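Local coordinates for protein RMD9, mitochondrial (Saccharomyces cerevisiae S288C, PDB 7A9X), which binds a dodecameric sequence element in the 3'-UTR of mitochondrial mRNAs and takes part in their processing or stability, at residues G250-F255 with L288-D293; Q328-A333 with D338-I343. All coordinates share one frame; numbering follows the deposited sequence.

Interaction 1: residues G250-F255 with L288-D293; sequences GLIKVF and LSFIGD
Ile252 and Phe290 meet across two helices in the stretches assigned as PPR3 and PPR4. The branch methyl CG2 of Ile252 does the touching. It lies 3.9 Å from Phe290 CE2, with CZ almost as near. The isoleucine side chain stands roughly perpendicular to that of the phenylalanine, and the methyl comes at the ring obliquely. With Ile252 CG1 beside the backbone N (chi1 -68°), the CG2 methyl is anti to that N and reaches the Phe290 ring. The second pair lies on the more polar side. Lys253 CG packs 3.8 Å from Ser289 OG, an aliphatic carbon against a hydroxyl, and no hydrogen bond crosses between the segments. Ser289 OG instead donates to Asp293 OD2 at 3.0 Å, within its own segment. It uses the anti lone pair of that carboxylate. The lysine chain runs on fully extended beyond CG. Its NZ stays 6.4 Å from Asp293 OD2, a separation that could still give a mild attraction but is too far for a salt bridge. It makes a long, weak ion pair with Glu285.

The contact joins helix 245-257 to helix 281-292. Phe290 also stacks on Phe303 of helix 297-308 and meets Phe268 of helix 261-270 edge to face. Ile252 rests on Leu267 of helix 261-270 as well, while Lys253 leans on Pro217 of helix 209-223. Ile252 and Phe290 thus join the apolar packing of helices 261-270 and 297-308, with Lys253 and Ser289 at its more polar margin.

Interaction 2: residues Q328-A333 with D338-I343; sequences QNIWKA and DHVYRI
Ile330 packs into a pocket formed by His339, Val340 and Ile343. This is the tight part of the contact. Its CD1 sits over one face of the imidazole, 4.0 Å from the centroid of the His339 ring and 11° off the ring normal, a CH-pi contact. The other branch, Ile330 CG2, lies above the same face but is displaced past the CG-ND1 rim, 3.5 Å from His339 ND1. CG2 also meets Val340 CG2 at 3.8 Å. Ile330 and Val340 run alongside each other in opposite senses. Further along, Ile330 CD1 lies 4.0 Å from Ile343 CG1. In His339, CG is opposite the backbone N (chi1 -165°), which swings the ring across toward Ile330.

The looser side is at Trp331. Its CB is 4.2 Å from Val340 CG2, and that methyl approaches the indole only obliquely. Trp331 is partly exposed and turns mainly to helix 357-374, where NE1 hydrogen-bonds to Glu373 and its side chain touches Ile370.

The helices 320-334 and 337-351 form the antiparallel hairpin of the stretch assigned as PPR5. The local axes run at 170° and come within 9.3 Å. No hydrogen bond crosses between the segments, so the join rests on apolar and CH-pi packing. The histidine keeps its polar atoms satisfied elsewhere: ND1 hydrogen-bonds to Gln334 OE1 and NE2 to Glu301 OE1. Hydrogen bonds at both nitrogens restrict the ring's rotation, consistent with its face staying against Ile330. Both partners are oxygens, if the Gln334 amide is placed correctly. This is consistent with a doubly protonated imidazole, which the Glu301 carboxylate would probably favour.

Interaction 1 joins the two successive stretches assigned as PPR3 and PPR4, whereas interaction 2 lies within the one assigned as PPR5. They follow one another along the chain, and their centres are 19 Å apart. They still touch directly: Gly292 O of interaction 1 is 3.3 Å from Asn329 ND2 of interaction 2, a weak hydrogen bond. Helix 297-308 also packs against both contacts. Both lie near the bound RNA, interaction 1 the nearer. Its nearest atom is about 6 Å from the nucleic acid, and that of interaction 2 about 9 Å. This is consistent with packing between helices that flank the RNA.

Interaction 1: residues G250-F255 with L288-D293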
loop_
_atom_site.group_PDB
_atom_site.type_symbol
_atom_site.label_atom_id
_atom_site.label_comp_id
_atom_site.label_asym_id
_atom_site.label_seq_id
_atom_site.Cartn_x
_atom_site.Cartn_y
_atom_site.Cartn_z
ATOM N N GLY A 250 16.394 16.239 2.778
ATOM C CA GLY A 250 16.676 15.784 1.426
ATOM C C GLY A 250 18.148 15.489 1.202
ATOM O O GLY A 250 18.505 14.522 0.524
ATOM N N LEU A 251 19.022 16.315 1.779
ATOM C CA LEU A 251 20.456 16.104 1.609
ATOM C C LEU A 251 20.922 14.851 2.345
ATOM O O LEU A 251 21.783 14.116 1.847
ATOM C CB LEU A 251 21.225 17.332 2.091
ATOM C CG LEU A 251 22.663 17.490 1.594
ATOM C CD1 LEU A 251 22.720 17.380 0.079
ATOM C CD2 LEU A 251 23.236 18.819 2.055
ATOM N N ILE A 252 20.360 14.586 3.525
ATOM C CA ILE A 252 20.679 13.353 4.238
ATOM C C ILE A 252 20.241 12.137 3.429
ATOM O O ILE A 252 20.984 11.158 3.307
ATOM C CB ILE A 252 20.036 13.362 5.638
ATOM C CG1 ILE A 252 20.697 14.422 6.517
ATOM C CG2 ILE A 252 20.141 11.988 6.292
ATOM C CD1 ILE A 252 19.897 14.773 7.749
ATOM N N LYS A 253 19.035 12.187 2.856
ATOM C CA LYS A 253 18.531 11.050 2.090
ATOM C C LYS A 253 19.410 10.762 0.879
ATOM O O LYS A 253 19.677 9.597 0.561
ATOM C CB LYS A 253 17.087 11.307 1.657
ATOM C CG LYS A 253 16.088 11.335 2.803
ATOM C CD LYS A 253 14.662 11.487 2.295
ATOM C CE LYS A 253 13.663 11.439 3.439
ATOM N NZ LYS A 253 12.252 11.447 2.960
ATOM N N VAL A 254 19.863 11.812 0.187
ATOM C CA VAL A 254 20.752 11.626 -0.957
ATOM C C VAL A 254 22.024 10.907 -0.524
ATOM O O VAL A 254 22.448 9.926 -1.146
ATOM C CB VAL A 254 21.068 12.982 -1.616
ATOM C CG1 VAL A 254 22.177 12.829 -2.648
ATOM C CG2 VAL A 254 19.822 13.567 -2.258
ATOM N N PHE A 255 22.640 11.379 0.561
ATOM C CA PHE A 255 23.892 10.799 1.030
ATOM C C PHE A 255 23.713 9.387 1.573
ATOM O O PHE A 255 24.668 8.602 1.551
ATOM C CB PHE A 255 24.515 11.710 2.088
ATOM C CG PHE A 255 25.133 12.955 1.519
ATOM C CD1 PHE A 255 25.890 12.893 0.362
ATOM C CD2 PHE A 255 24.950 14.185 2.130
ATOM C CE1 PHE A 255 26.463 14.028 -0.174
ATOM C CE2 PHE A 255 25.521 15.328 1.599
ATOM C CZ PHE A 255 26.278 15.249 0.444
ATOM N N LEU A 288 13.996 7.061 9.681
ATOM C CA LEU A 288 13.470 5.924 8.932
ATOM C C LEU A 288 14.252 5.688 7.646
ATOM O O LEU A 288 14.376 4.543 7.198
ATOM C CB LEU A 288 11.988 6.133 8.618
ATOM C CG LEU A 288 11.033 6.133 9.812
ATOM C CD1 LEU A 288 9.609 6.412 9.354
ATOM C CD2 LEU A 288 11.108 4.813 10.564
ATOM N N SER A 289 14.789 6.751 7.040
ATOM C CA SER A 289 15.604 6.580 5.842
ATOM C C SER A 289 16.869 5.781 6.141
ATOM O O SER A 289 17.299 4.961 5.320
ATOM C CB SER A 289 15.949 7.943 5.243
ATOM O OG SER A 289 16.639 7.796 4.015
ATOM N N PHE A 290 17.475 5.995 7.315
ATOM C CA PHE A 290 18.641 5.198 7.689
ATOM C C PHE A 290 18.293 3.722 7.817
ATOM O O PHE A 290 19.148 2.859 7.585
ATOM C CB PHE A 290 19.243 5.700 9.004
ATOM C CG PHE A 290 20.113 6.914 8.856
ATOM C CD1 PHE A 290 21.397 6.807 8.341
ATOM C CD2 PHE A 290 19.656 8.160 9.254
ATOM C CE1 PHE A 290 22.204 7.925 8.211
ATOM C CE2 PHE A 290 20.459 9.282 9.126
ATOM C CZ PHE A 290 21.734 9.163 8.605
ATOM N N ILE A 291 17.050 3.414 8.181
ATOM C CA ILE A 291 16.651 2.029 8.393
ATOM C C ILE A 291 16.342 1.346 7.069
ATOM O O ILE A 291 16.826 0.242 6.795
ATOM C CB ILE A 291 15.448 1.969 9.351
ATOM C CG1 ILE A 291 15.829 2.545 10.713
ATOM C CG2 ILE A 291 14.929 0.542 9.480
ATOM C CD1 ILE A 291 14.688 2.558 11.699
ATOM N N GLY A 292 15.538 1.990 6.228
ATOM C CA GLY A 292 15.036 1.350 5.028
ATOM C C GLY A 292 15.820 1.621 3.761
ATOM O O GLY A 292 15.613 0.938 2.752
ATOM N N ASP A 293 16.725 2.602 3.784
ATOM C CA ASP A 293 17.463 2.979 2.586
ATOM C C ASP A 293 18.965 2.758 2.666
ATOM O O ASP A 293 19.623 2.765 1.620
ATOM C CB ASP A 293 17.206 4.453 2.236
ATOM C CG ASP A 293 15.770 4.714 1.854
ATOM O OD1 ASP A 293 15.152 3.820 1.237
ATOM O OD2 ASP A 293 15.255 5.805 2.174
#

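Interaction 2: residues Q328-A333 with D338-I343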
loop_
_atom_site.group_PDB
_atom_site.type_symbol
_atom_site.label_atom_id
_atom_site.label_comp_id
_atom_site.label_asym_id
_atom_site.label_seq_id
_atom_site.Cartn_x
_atom_site.Cartn_y
_atom_site.Cartn_z
ATOM N N GLN A 328 13.819 -6.771 3.409
ATOM C CA GLN A 328 14.140 -7.191 2.050
ATOM C C GLN A 328 15.614 -6.967 1.735
ATOM O O GLN A 328 16.232 -7.778 1.035
ATOM C CB GLN A 328 13.246 -6.455 1.052
ATOM C CG GLN A 328 11.796 -6.917 1.088
ATOM C CD GLN A 328 10.871 -6.038 0.268
ATOM O OE1 GLN A 328 11.241 -4.938 -0.143
ATOM N NE2 GLN A 328 9.658 -6.521 0.027
ATOM N N ASN A 329 16.195 -5.878 2.249
ATOM C CA ASN A 329 17.611 -5.615 2.016
ATOM C C ASN A 329 18.490 -6.650 2.709
ATOM O O ASN A 329 19.526 -7.052 2.168
ATOM C CB ASN A 329 17.968 -4.207 2.489
ATOM C CG ASN A 329 17.380 -3.134 1.603
ATOM O OD1 ASN A 329 17.083 -3.376 0.432
ATOM N ND2 ASN A 329 17.214 -1.937 2.153
ATOM N N ILE A 330 18.098 -7.081 3.910
ATOM C CA ILE A 330 18.837 -8.134 4.601
ATOM C C ILE A 330 18.790 -9.429 3.801
ATOM O O ILE A 330 19.804 -10.123 3.649
ATOM C CB ILE A 330 18.280 -8.333 6.024
ATOM C CG1 ILE A 330 18.505 -7.082 6.875
ATOM C CG2 ILE A 330 18.908 -9.554 6.681
ATOM C CD1 ILE A 330 17.868 -7.170 8.245
ATOM N N TRP A 331 17.614 -9.772 3.272
ATOM C CA TRP A 331 17.471 -11.015 2.522
ATOM C C TRP A 331 18.237 -10.959 1.205
ATOM O O TRP A 331 18.883 -11.939 0.814
ATOM C CB TRP A 331 15.989 -11.303 2.281
ATOM C CG TRP A 331 15.712 -12.612 1.599
ATOM C CD1 TRP A 331 15.069 -12.797 0.409
ATOM C CD2 TRP A 331 16.072 -13.917 2.067
ATOM N NE1 TRP A 331 15.001 -14.137 0.110
ATOM C CE2 TRP A 331 15.611 -14.846 1.113
ATOM C CE3 TRP A 331 16.733 -14.391 3.205
ATOM C CZ2 TRP A 331 15.793 -16.219 1.259
ATOM C CZ3 TRP A 331 16.914 -15.756 3.348
ATOM C CH2 TRP A 331 16.446 -16.653 2.381
ATOM N N LYS A 332 18.186 -9.820 0.510
ATOM C CA LYS A 332 18.903 -9.704 -0.755
ATOM C C LYS A 332 20.414 -9.713 -0.557
ATOM O O LYS A 332 21.142 -10.270 -1.386
ATOM C CB LYS A 332 18.475 -8.434 -1.491
ATOM C CG LYS A 332 17.020 -8.441 -1.927
ATOM C CD LYS A 332 16.561 -7.057 -2.353
ATOM C CE LYS A 332 15.056 -7.023 -2.567
ATOM N NZ LYS A 332 14.557 -5.645 -2.824
ATOM N N ALA A 333 20.902 -9.126 0.533
ATOM C CA ALA A 333 22.337 -8.958 0.712
ATOM C C ALA A 333 22.995 -10.099 1.475
ATOM O O ALA A 333 24.154 -10.432 1.194
ATOM C CB ALA A 333 22.626 -7.640 1.431
ATOM N N ASP A 338 17.710 -16.279 9.562
ATOM C CA ASP A 338 17.688 -16.003 10.995
ATOM C C ASP A 338 17.778 -14.509 11.271
ATOM O O ASP A 338 17.120 -14.001 12.186
ATOM C CB ASP A 338 18.819 -16.754 11.700
ATOM C CG ASP A 338 18.439 -18.179 12.049
ATOM O OD1 ASP A 338 17.234 -18.440 12.255
ATOM O OD2 ASP A 338 19.341 -19.039 12.119
ATOM N N HIS A 339 18.581 -13.784 10.487
ATOM C CA HIS A 339 18.644 -12.336 10.651
ATOM C C HIS A 339 17.307 -11.690 10.307
ATOM O O HIS A 339 16.846 -10.788 11.015
ATOM C CB HIS A 339 19.764 -11.754 9.790
ATOM C CG HIS A 339 20.139 -10.352 10.160
ATOM N ND1 HIS A 339 21.057 -9.611 9.446
ATOM C CD2 HIS A 339 19.725 -9.557 11.175
ATOM C CE1 HIS A 339 21.190 -8.422 10.005
ATOM N NE2 HIS A 339 20.392 -8.363 11.055
ATOM N N VAL A 340 16.673 -12.142 9.222
ATOM C CA VAL A 340 15.335 -11.670 8.882
ATOM C C VAL A 340 14.342 -12.056 9.971
ATOM O O VAL A 340 13.461 -11.268 10.337
ATOM C CB VAL A 340 14.916 -12.228 7.509
ATOM C CG1 VAL A 340 13.464 -11.891 7.207
ATOM C CG2 VAL A 340 15.823 -11.692 6.419
ATOM N N TYR A 341 14.476 -13.268 10.514
ATOM C CA TYR A 341 13.545 -13.742 11.530
ATOM C C TYR A 341 13.703 -12.968 12.834
ATOM O O TYR A 341 12.713 -12.685 13.518
ATOM C CB TYR A 341 13.749 -15.241 11.754
ATOM C CG TYR A 341 12.813 -15.865 12.764
ATOM C CD1 TYR A 341 11.435 -15.792 12.604
ATOM C CD2 TYR A 341 13.307 -16.545 13.865
ATOM C CE1 TYR A 341 10.577 -16.370 13.523
ATOM C CE2 TYR A 341 12.458 -17.127 14.787
ATOM C CZ TYR A 341 11.095 -17.037 14.612
ATOM O OH TYR A 341 10.249 -17.616 15.531
ATOM N N ARG A 342 14.938 -12.604 13.189
ATOM C CA ARG A 342 15.162 -11.865 14.428
ATOM C C ARG A 342 14.597 -10.452 14.345
ATOM O O ARG A 342 14.032 -9.947 15.322
ATOM C CB ARG A 342 16.654 -11.834 14.762
ATOM C CG ARG A 342 17.189 -13.156 15.297
ATOM C CD ARG A 342 18.638 -13.051 15.760
ATOM N NE ARG A 342 19.590 -13.128 14.653
ATOM C CZ ARG A 342 20.160 -12.073 14.079
ATOM N NH1 ARG A 342 21.016 -12.245 13.079
ATOM N NH2 ARG A 342 19.878 -10.847 14.502
ATOM N N ILE A 343 14.741 -9.795 13.193
ATOM C CA ILE A 343 14.187 -8.453 13.042
ATOM C C ILE A 343 12.665 -8.506 13.035
ATOM O O ILE A 343 11.995 -7.656 13.636
ATOM C CB ILE A 343 14.741 -7.783 11.771
ATOM C CG1 ILE A 343 16.263 -7.632 11.866
ATOM C CG2 ILE A 343 14.077 -6.430 11.545
ATOM C CD1 ILE A 343 16.725 -6.806 13.053
#